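Pectate lyase II (Xanthomonas campestris pv. campestris, PDB 2QY1) probably cleaves de-esterified pectin (pectate) chains by beta-elimination. Local coordinates at residues W130-T135 / T165-Y170; Y196-F201 / A316-T321; F86-V91 / Q100-G105. The protein carries 2 engineered substitutions. One frame throughout, in Å; residues are numbered along the deposited sequence.

Contact 1 (W130-T135 / T165-Y170)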
loop_
_atom_site.group_PDB
_atom_site.type_symbol
_atom_site.label_atom_id
_atom_site.label_comp_id
_atom_site.label_asym_id
_atom_site.label_seq_id
_atom_site.Cartn_x
_atom_site.Cartn_y
_atom_site.Cartn_z
ATOM N N TRP A 130 5.247 -7.520 5.466
ATOM C CA TRP A 130 6.019 -6.289 5.445
ATOM C C TRP A 130 6.222 -5.836 4.010
ATOM O O TRP A 130 6.966 -6.459 3.255
ATOM C CB TRP A 130 7.373 -6.492 6.136
ATOM C CG TRP A 130 8.134 -5.217 6.417
ATOM C CD1 TRP A 130 7.609 -3.967 6.627
ATOM C CD2 TRP A 130 9.556 -5.084 6.570
ATOM N NE1 TRP A 130 8.619 -3.066 6.884
ATOM C CE2 TRP A 130 9.821 -3.723 6.854
ATOM C CE3 TRP A 130 10.632 -5.982 6.487
ATOM C CZ2 TRP A 130 11.121 -3.235 7.053
ATOM C CZ3 TRP A 130 11.926 -5.497 6.685
ATOM C CH2 TRP A 130 12.157 -4.134 6.968
ATOM N N VAL A 131 5.531 -4.762 3.637
ATOM C CA VAL A 131 5.674 -4.160 2.314
ATOM C C VAL A 131 6.551 -2.919 2.501
ATOM O O VAL A 131 6.093 -1.909 3.030
ATOM C CB VAL A 131 4.291 -3.802 1.703
ATOM C CG1 VAL A 131 4.444 -3.101 0.344
ATOM C CG2 VAL A 131 3.423 -5.060 1.562
ATOM N N ASP A 132 7.815 -3.008 2.085
ATOM C CA ASP A 132 8.817 -2.010 2.479
ATOM C C ASP A 132 9.727 -1.555 1.336
ATOM O O ASP A 132 10.199 -2.370 0.549
ATOM C CB ASP A 132 9.659 -2.573 3.634
ATOM C CG ASP A 132 10.711 -1.597 4.134
ATOM O OD1 ASP A 132 10.359 -0.654 4.879
ATOM O OD2 ASP A 132 11.899 -1.792 3.802
ATOM N N HIS A 133 9.976 -0.246 1.253
ATOM C CA HIS A 133 10.933 0.309 0.281
ATOM C C HIS A 133 10.690 -0.136 -1.166
ATOM O O HIS A 133 11.625 -0.484 -1.892
ATOM C CB HIS A 133 12.377 -0.001 0.703
ATOM C CG HIS A 133 12.909 0.926 1.747
ATOM N ND1 HIS A 133 12.921 0.612 3.089
ATOM C CD2 HIS A 133 13.440 2.168 1.647
ATOM C CE1 HIS A 133 13.444 1.616 3.770
ATOM N NE2 HIS A 133 13.766 2.574 2.919
ATOM N N ASN A 134 9.428 -0.124 -1.574
ATOM C CA ASN A 134 9.066 -0.376 -2.959
ATOM C C ASN A 134 8.680 0.934 -3.633
ATOM O O ASN A 134 8.244 1.881 -2.968
ATOM C CB ASN A 134 7.915 -1.389 -3.048
ATOM C CG ASN A 134 8.225 -2.695 -2.330
ATOM O OD1 ASN A 134 9.054 -3.481 -2.783
ATOM N ND2 ASN A 134 7.557 -2.927 -1.201
ATOM N N THR A 135 8.864 0.991 -4.949
ATOM C CA THR A 135 8.408 2.129 -5.750
ATOM C C THR A 135 7.334 1.632 -6.711
ATOM O O THR A 135 7.562 0.697 -7.475
ATOM C CB THR A 135 9.575 2.796 -6.507
ATOM O OG1 THR A 135 10.514 3.312 -5.558
ATOM C CG2 THR A 135 9.088 3.949 -7.392
ATOM N N THR A 165 2.826 -4.068 8.089
ATOM C CA THR A 165 3.499 -2.778 8.008
ATOM C C THR A 165 3.752 -2.418 6.546
ATOM O O THR A 165 4.343 -3.194 5.791
ATOM C CB THR A 165 4.816 -2.746 8.817
ATOM O OG1 THR A 165 4.514 -2.724 10.215
ATOM C CG2 THR A 165 5.639 -1.503 8.479
ATOM N N VAL A 166 3.270 -1.239 6.168
ATOM C CA VAL A 166 3.475 -0.670 4.847
ATOM C C VAL A 166 4.367 0.553 5.067
ATOM O O VAL A 166 3.884 1.610 5.477
ATOM C CB VAL A 166 2.115 -0.260 4.206
ATOM C CG1 VAL A 166 2.313 0.402 2.855
ATOM C CG2 VAL A 166 1.187 -1.473 4.081
ATOM N N SER A 167 5.667 0.399 4.814
ATOM C CA SER A 167 6.638 1.430 5.184
ATOM C C SER A 167 7.629 1.806 4.083
ATOM O O SER A 167 8.047 0.958 3.293
ATOM C CB SER A 167 7.400 1.014 6.444
ATOM O OG SER A 167 8.046 -0.238 6.257
ATOM N N TYR A 168 7.996 3.088 4.050
ATOM C CA TYR A 168 9.018 3.619 3.136
ATOM C C TYR A 168 8.780 3.298 1.660
ATOM O O TYR A 168 9.731 3.140 0.893
ATOM C CB TYR A 168 10.420 3.159 3.555
ATOM C CG TYR A 168 10.850 3.641 4.921
ATOM C CD1 TYR A 168 11.497 4.864 5.074
ATOM C CD2 TYR A 168 10.618 2.871 6.059
ATOM C CE1 TYR A 168 11.902 5.311 6.327
ATOM C CE2 TYR A 168 11.017 3.314 7.321
ATOM C CZ TYR A 168 11.654 4.535 7.442
ATOM O OH TYR A 168 12.052 4.984 8.680
ATOM N N ASN A 169 7.514 3.186 1.268
ATOM C CA ASN A 169 7.171 3.016 -0.139
ATOM C C ASN A 169 7.010 4.352 -0.858
ATOM O O ASN A 169 6.710 5.375 -0.205
ATOM C CB ASN A 169 5.896 2.184 -0.283
ATOM C CG ASN A 169 6.074 0.756 0.193
ATOM O OD1 ASN A 169 6.857 -0.006 -0.373
ATOM N ND2 ASN A 169 5.345 0.386 1.239
ATOM N N TYR A 170 7.220 4.344 -2.148
ATOM C CA TYR A 170 7.053 5.534 -2.964
ATOM C C TYR A 170 6.028 5.223 -4.046
ATOM O O TYR A 170 6.279 4.410 -4.934
ATOM C CB TYR A 170 8.406 5.948 -3.554
ATOM C CG TYR A 170 8.429 7.205 -4.408
ATOM C CD1 TYR A 170 7.398 8.150 -4.363
ATOM C CD2 TYR A 170 9.517 7.462 -5.243
ATOM C CE1 TYR A 170 7.445 9.304 -5.151
ATOM C CE2 TYR A 170 9.574 8.611 -6.024
ATOM C CZ TYR A 170 8.539 9.526 -5.973
ATOM O OH TYR A 170 8.609 10.660 -6.752
#
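The imidazole of His133 has CB of Tyr168 over the centre of one face, a CH-pi contact of 3.4 Å to the ring centroid; at its edge ND1 points in plane to OD2 of its neighbour Asp132. The Tyr168 ring runs nearly parallel to it (3°) but is slid so far that the two barely overlap, and it stacks instead on His198. Trp130 bears CB of Asp132 near the rim of one face and Thr165 O at its edge, in plane.

From that edge Trp130 NE1 donates to Ser167 OG (3.0 Å), somewhat tilted from the ring plane. Ser167 OG, set by chi1 57° between backbone N and carbonyl, donates to Asp132 OD1 on its anti lone pair, 2.7 Å away. Asp132 OD2 takes His133 ND1 at 2.7 Å from above the carboxylate plane, and Gln100 as well.

Strands 130-132 and 165-167 are parallel strands of successive coils of the right-handed parallel beta-helix. Where they turn, His133 and Tyr168 adopt left-handed backbone angles and Asn134 and Asn169 lie side by side, amide planes 11° apart, in the hydrogen-bonded asparagine row known from pectate lyases. Asn169 OD1 accepts Asn134 N (2.8 Å) and Asn134 ND2 (3.1 Å), while Asn169 ND2 reaches Val131 O (3.0 Å) from above its carbonyl plane. The Asn134 amide is itself held by Met102 N and Ile99 O.

At the buried bend Asn169 OD1 thus takes up Asn134 N and two donors, Ser167 N and Asn169 ND2, grip Val131 O, while the several donors converging on Asp132 would favour its charged form.

Contact 2 (Y196-F201 / A316-T321)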
loop_
_atom_site.group_PDB
_atom_site.type_symbol
_atom_site.label_atom_id
_atom_site.label_comp_id
_atom_site.label_asym_id
_atom_site.label_seq_id
_atom_site.Cartn_x
_atom_site.Cartn_y
_atom_site.Cartn_z
ATOM N N TYR A 196 0.868 2.230 8.363
ATOM C CA TYR A 196 1.425 2.910 7.197
ATOM C C TYR A 196 2.369 3.997 7.690
ATOM O O TYR A 196 1.917 4.970 8.295
ATOM C CB TYR A 196 0.322 3.579 6.372
ATOM C CG TYR A 196 -0.731 2.662 5.784
ATOM C CD1 TYR A 196 -1.874 2.322 6.509
ATOM C CD2 TYR A 196 -0.603 2.168 4.487
ATOM C CE1 TYR A 196 -2.850 1.498 5.962
ATOM C CE2 TYR A 196 -1.574 1.343 3.930
ATOM C CZ TYR A 196 -2.691 1.010 4.672
ATOM O OH TYR A 196 -3.653 0.196 4.125
ATOM N N HIS A 197 3.671 3.857 7.446
ATOM C CA HIS A 197 4.597 4.914 7.867
ATOM C C HIS A 197 5.760 5.188 6.922
ATOM O O HIS A 197 6.234 4.291 6.223
ATOM C CB HIS A 197 5.086 4.703 9.307
ATOM C CG HIS A 197 6.084 3.599 9.466
ATOM N ND1 HIS A 197 7.444 3.818 9.433
ATOM C CD2 HIS A 197 5.921 2.273 9.684
ATOM C CE1 HIS A 197 8.077 2.672 9.609
ATOM N NE2 HIS A 197 7.176 1.719 9.766
ATOM N N HIS A 198 6.189 6.451 6.911
ATOM C CA HIS A 198 7.308 6.931 6.088
ATOM C C HIS A 198 7.140 6.663 4.589
ATOM O O HIS A 198 8.125 6.563 3.852
ATOM C CB HIS A 198 8.643 6.383 6.604
ATOM C CG HIS A 198 9.092 6.996 7.894
ATOM N ND1 HIS A 198 8.833 6.424 9.120
ATOM C CD2 HIS A 198 9.788 8.130 8.149
ATOM C CE1 HIS A 198 9.349 7.178 10.074
ATOM N NE2 HIS A 198 9.932 8.220 9.512
ATOM N N ASN A 199 5.889 6.557 4.142
ATOM C CA ASN A 199 5.596 6.420 2.720
ATOM C C ASN A 199 5.574 7.783 2.027
ATOM O O ASN A 199 5.271 8.806 2.651
ATOM C CB ASN A 199 4.259 5.702 2.492
ATOM C CG ASN A 199 4.213 4.324 3.124
ATOM O OD1 ASN A 199 3.501 4.096 4.101
ATOM N ND2 ASN A 199 4.976 3.401 2.572
ATOM N N ARG A 200 5.903 7.782 0.739
ATOM C CA ARG A 200 5.837 8.978 -0.097
ATOM C C ARG A 200 4.691 8.826 -1.089
ATOM O O ARG A 200 4.716 7.936 -1.942
ATOM C CB ARG A 200 7.159 9.189 -0.839
ATOM C CG ARG A 200 7.284 10.536 -1.527
ATOM C CD ARG A 200 8.645 10.713 -2.178
ATOM N NE ARG A 200 8.679 11.912 -3.018
ATOM C CZ ARG A 200 9.711 12.284 -3.772
ATOM N NH1 ARG A 200 10.823 11.559 -3.805
ATOM N NH2 ARG A 200 9.631 13.393 -4.497
ATOM N N PHE A 201 3.686 9.688 -0.956
ATOM C CA PHE A 201 2.525 9.687 -1.839
ATOM C C PHE A 201 2.505 10.994 -2.622
ATOM O O PHE A 201 2.200 12.051 -2.061
ATOM C CB PHE A 201 1.225 9.547 -1.035
ATOM C CG PHE A 201 1.176 8.336 -0.137
ATOM C CD1 PHE A 201 1.226 7.045 -0.666
ATOM C CD2 PHE A 201 1.037 8.487 1.243
ATOM C CE1 PHE A 201 1.162 5.922 0.172
ATOM C CE2 PHE A 201 0.965 7.377 2.085
ATOM C CZ PHE A 201 1.028 6.091 1.547
ATOM N N ALA A 316 11.400 16.025 4.111
ATOM C CA ALA A 316 12.806 15.788 3.772
ATOM C C ALA A 316 13.231 14.344 4.036
ATOM O O ALA A 316 13.881 13.720 3.193
ATOM C CB ALA A 316 13.709 16.763 4.525
ATOM N N LYS A 317 12.851 13.820 5.202
ATOM C CA LYS A 317 13.183 12.450 5.593
ATOM C C LYS A 317 12.623 11.424 4.606
ATOM O O LYS A 317 13.347 10.535 4.158
ATOM C CB LYS A 317 12.711 12.170 7.033
ATOM C CG LYS A 317 12.602 10.691 7.449
ATOM C CD LYS A 317 13.927 9.919 7.389
ATOM C CE LYS A 317 14.833 10.199 8.575
ATOM N NZ LYS A 317 16.115 9.450 8.434
ATOM N N VAL A 318 11.344 11.566 4.264
ATOM C CA VAL A 318 10.678 10.638 3.352
ATOM C C VAL A 318 11.231 10.737 1.926
ATOM O O VAL A 318 11.500 9.718 1.300
ATOM C CB VAL A 318 9.135 10.801 3.398
ATOM C CG1 VAL A 318 8.463 10.057 2.263
ATOM C CG2 VAL A 318 8.594 10.305 4.736
ATOM N N ILE A 319 11.430 11.955 1.426
ATOM C CA ILE A 319 12.065 12.138 0.118
ATOM C C ILE A 319 13.421 11.420 0.065
ATOM O O ILE A 319 13.759 10.795 -0.942
ATOM C CB ILE A 319 12.194 13.638 -0.272
ATOM C CG1 ILE A 319 10.827 14.193 -0.690
ATOM C CG2 ILE A 319 13.210 13.828 -1.408
ATOM C CD1 ILE A 319 10.741 15.720 -0.719
ATOM N N ALA A 320 14.164 11.478 1.166
ATOM C CA ALA A 320 15.503 10.889 1.242
ATOM C C ALA A 320 15.522 9.359 1.369
ATOM O O ALA A 320 16.496 8.718 0.965
ATOM C CB ALA A 320 16.289 11.520 2.386
ATOM N N THR A 321 14.457 8.783 1.922
ATOM C CA THR A 321 14.476 7.373 2.328
ATOM C C THR A 321 13.444 6.469 1.644
ATOM O O THR A 321 13.637 5.253 1.594
ATOM C CB THR A 321 14.303 7.216 3.858
ATOM O OG1 THR A 321 13.043 7.769 4.262
ATOM C CG2 THR A 321 15.441 7.903 4.616
HETATM O O HOH W 1 11.883 9.123 -2.303
#
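The short helix 314-321, near the C-terminus, packs on the outside of the parallel beta-helix, against the turn where strand 193-202 bends. Val318 is the principal knob. Its CG1, anti to the backbone N, abuts Arg200 CB at 3.5 Å and Asn199 O at the same distance, while its other methyl, CG2, lies over the backbone of His198. His198 makes the bend with left-handed backbone angles; its CA lies 5.7 Å from Val318 CA.

Lys317 and Ile319, which flank Val318, cross the side chains of His198 and Arg200 obliquely. Lys317 CG touches the edge of the imidazole at His198 CD2 (3.9 Å); the chain then bends at chi2 and chi3, and its amine goes to Glu330 O. Arg200 stretches out, extended from CG to NE, so that its guanidinium receives Ile319 CG1 over the centre of one face, 3.8 Å from Arg200 CZ. At the guanidinium edge, in plane, a water accepts from Arg200 NH1 (3.1 Å) and donates to Ile319 O (2.9 Å). NE of the same arginine forms a salt bridge with Glu202.

Behind the apolar seam, His198 ND1 meets His197 ND1 at 3.0 Å, nearly straight, and His198 NE2 bonds to Thr309.

No direct hydrogen bond joins helix to turn, so the polar link between them is the bridging water, and cohesion comes mainly from methyl and methylene packing. The ND1 pair implies coupled tautomers: one ring must give a proton and the other accept it, which would disfavour both histidines being protonated together.

Contact 3 (F86-V91 / Q100-G105)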
loop_
_atom_site.group_PDB
_atom_site.type_symbol
_atom_site.label_atom_id
_atom_site.label_comp_id
_atom_site.label_asym_id
_atom_site.label_seq_id
_atom_site.Cartn_x
_atom_site.Cartn_y
_atom_site.Cartn_z
ATOM N N PHE A 86 5.461 -6.579 -13.613
ATOM C CA PHE A 86 4.515 -7.558 -13.084
ATOM C C PHE A 86 4.192 -7.218 -11.633
ATOM O O PHE A 86 5.011 -6.617 -10.936
ATOM C CB PHE A 86 5.059 -8.994 -13.204
ATOM C CG PHE A 86 6.365 -9.225 -12.485
ATOM C CD1 PHE A 86 6.386 -9.561 -11.133
ATOM C CD2 PHE A 86 7.578 -9.120 -13.167
ATOM C CE1 PHE A 86 7.593 -9.779 -10.470
ATOM C CE2 PHE A 86 8.789 -9.340 -12.513
ATOM C CZ PHE A 86 8.797 -9.668 -11.162
ATOM N N GLY A 87 2.993 -7.596 -11.198
ATOM C CA GLY A 87 2.559 -7.389 -9.820
ATOM C C GLY A 87 2.758 -8.617 -8.955
ATOM O O GLY A 87 3.174 -9.673 -9.441
ATOM N N ILE A 88 2.463 -8.471 -7.665
ATOM C CA ILE A 88 2.623 -9.552 -6.691
ATOM C C ILE A 88 1.342 -9.696 -5.879
ATOM O O ILE A 88 0.734 -8.700 -5.471
ATOM C CB ILE A 88 3.820 -9.313 -5.732
ATOM C CG1 ILE A 88 5.137 -9.218 -6.511
ATOM C CG2 ILE A 88 3.918 -10.432 -4.683
ATOM C CD1 ILE A 88 6.271 -8.561 -5.727
ATOM N N ARG A 89 0.950 -10.942 -5.649
ATOM C CA ARG A 89 -0.255 -11.251 -4.902
ATOM C C ARG A 89 0.054 -12.242 -3.781
ATOM O O ARG A 89 0.673 -13.278 -4.018
ATOM C CB ARG A 89 -1.272 -11.844 -5.864
ATOM C CG ARG A 89 -2.695 -11.763 -5.426
ATOM C CD ARG A 89 -3.540 -12.404 -6.513
ATOM N NE ARG A 89 -4.896 -12.669 -6.067
ATOM C CZ ARG A 89 -5.679 -13.617 -6.568
ATOM N NH1 ARG A 89 -6.902 -13.773 -6.092
ATOM N NH2 ARG A 89 -5.239 -14.411 -7.540
ATOM N N VAL A 90 -0.369 -11.916 -2.563
ATOM C CA VAL A 90 -0.249 -12.837 -1.427
ATOM C C VAL A 90 -1.654 -13.214 -0.968
ATOM O O VAL A 90 -2.441 -12.352 -0.579
ATOM C CB VAL A 90 0.569 -12.238 -0.258
ATOM C CG1 VAL A 90 0.706 -13.251 0.870
ATOM C CG2 VAL A 90 1.951 -11.798 -0.735
ATOM N N VAL A 91 -1.971 -14.504 -1.020
ATOM C CA VAL A 91 -3.358 -14.926 -0.850
ATOM C C VAL A 91 -3.540 -16.177 0.033
ATOM O O VAL A 91 -2.725 -17.109 0.010
ATOM C CB VAL A 91 -4.087 -15.021 -2.244
ATOM C CG1 VAL A 91 -3.351 -15.941 -3.194
ATOM C CG2 VAL A 91 -5.549 -15.423 -2.110
ATOM N N GLN A 100 10.072 -6.252 -0.765
ATOM C CA GLN A 100 11.021 -5.169 -0.507
ATOM C C GLN A 100 11.850 -4.782 -1.733
ATOM O O GLN A 100 12.250 -5.645 -2.507
ATOM C CB GLN A 100 11.953 -5.602 0.628
ATOM C CG GLN A 100 12.687 -4.492 1.330
ATOM C CD GLN A 100 13.472 -5.002 2.524
ATOM O OE1 GLN A 100 14.139 -6.034 2.444
ATOM N NE2 GLN A 100 13.389 -4.284 3.638
ATOM N N ASN A 101 12.101 -3.481 -1.892
ATOM C CA ASN A 101 12.980 -2.942 -2.948
ATOM C C ASN A 101 12.560 -3.273 -4.387
ATOM O O ASN A 101 13.402 -3.339 -5.293
ATOM C CB ASN A 101 14.447 -3.339 -2.694
ATOM C CG ASN A 101 15.435 -2.284 -3.174
ATOM O OD1 ASN A 101 15.288 -1.098 -2.875
ATOM N ND2 ASN A 101 16.451 -2.715 -3.913
ATOM N N MET A 102 11.259 -3.484 -4.597
ATOM C CA MET A 102 10.737 -3.715 -5.941
ATOM C C MET A 102 10.295 -2.406 -6.581
ATOM O O MET A 102 9.681 -1.562 -5.926
ATOM C CB MET A 102 9.557 -4.696 -5.922
ATOM C CG MET A 102 9.922 -6.128 -5.547
ATOM S SD MET A 102 10.905 -6.958 -6.808
ATOM C CE MET A 102 9.620 -7.455 -7.959
ATOM N N THR A 103 10.627 -2.243 -7.857
ATOM C CA THR A 103 10.116 -1.138 -8.658
ATOM C C THR A 103 9.097 -1.720 -9.630
ATOM O O THR A 103 9.450 -2.490 -10.532
ATOM C CB THR A 103 11.251 -0.393 -9.392
ATOM O OG1 THR A 103 12.152 0.165 -8.426
ATOM C CG2 THR A 103 10.698 0.728 -10.261
ATOM N N ILE A 104 7.833 -1.356 -9.415
ATOM C CA ILE A 104 6.695 -1.947 -10.119
ATOM C C ILE A 104 5.943 -0.842 -10.872
ATOM O O ILE A 104 5.365 0.056 -10.254
ATOM C CB ILE A 104 5.745 -2.682 -9.126
ATOM C CG1 ILE A 104 6.504 -3.778 -8.355
ATOM C CG2 ILE A 104 4.532 -3.269 -9.858
ATOM C CD1 ILE A 104 5.719 -4.431 -7.222
ATOM N N GLY A 105 5.957 -0.906 -12.202
ATOM C CA GLY A 105 5.391 0.176 -13.002
ATOM C C GLY A 105 4.546 -0.220 -14.196
ATOM O O GLY A 105 4.791 -1.245 -14.837
#
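Met102 curls its tip into the crook between two side chains of 86-91. All three torsions turn in the same sense (chi1 -68°, chi2 -69°, chi3 -81°), so the chain hooks back and presents CE as a blunt knob. That methyl rests against the Phe86 ring near CE1 and CZ, both 4.0 Å away, and also approaches Ile88 CD1 at 4.2 Å, roughly at right angles to the direction of the ring. Met102 crosses Phe86 and Ile88 at about right angles. Phe86 sets off away from 100-105, but with CG between the backbone N and the carbonyl carbon its ring comes round to meet Met102 CE; Tyr43 meets the ring edge-to-face.

The segments belong to separate sheets of the parallel beta-helix, strand 87-91 beside 65-69 and 116-119, strand 97-105 beside 74-78 and 129-137, and the side chains meet in its packed interior. Two residues on, Ile104 adds two branches to the contact. Its CD1 faces Ile88 CD1 tip to tip (4.4 Å), and its CG2 presses on the carbonyl oxygen Phe86 O at 3.5 Å. This buried oxygen has no hydrogen-bonding partner in the model. Ile88 and Ile104 also touch Ile99 and Ile116 respectively.

In the fold
Along the chain contact 3 closes first, contact 1 follows, and contact 2 opens last, its strand half being joined only much later by the helix near the C-terminus. Strands 97-105, 129-137, 164-174 and 193-202 lie in successive coils, each pairing in parallel with the next, so the three contacts line up along the beta-helix. Contact 1 sits between the others, its centre about 11 Å from that of contact 3 and about 9 Å from that of contact 2; those two are about 19 Å apart. Probable backbone hydrogen bonds tie Thr135 to Met102 and Ile104, and Asn169 to Arg200. Contact 3 fills the interior, contact 1 joins neighbouring coils, and contact 2 packs a helix on the outer side of one turn.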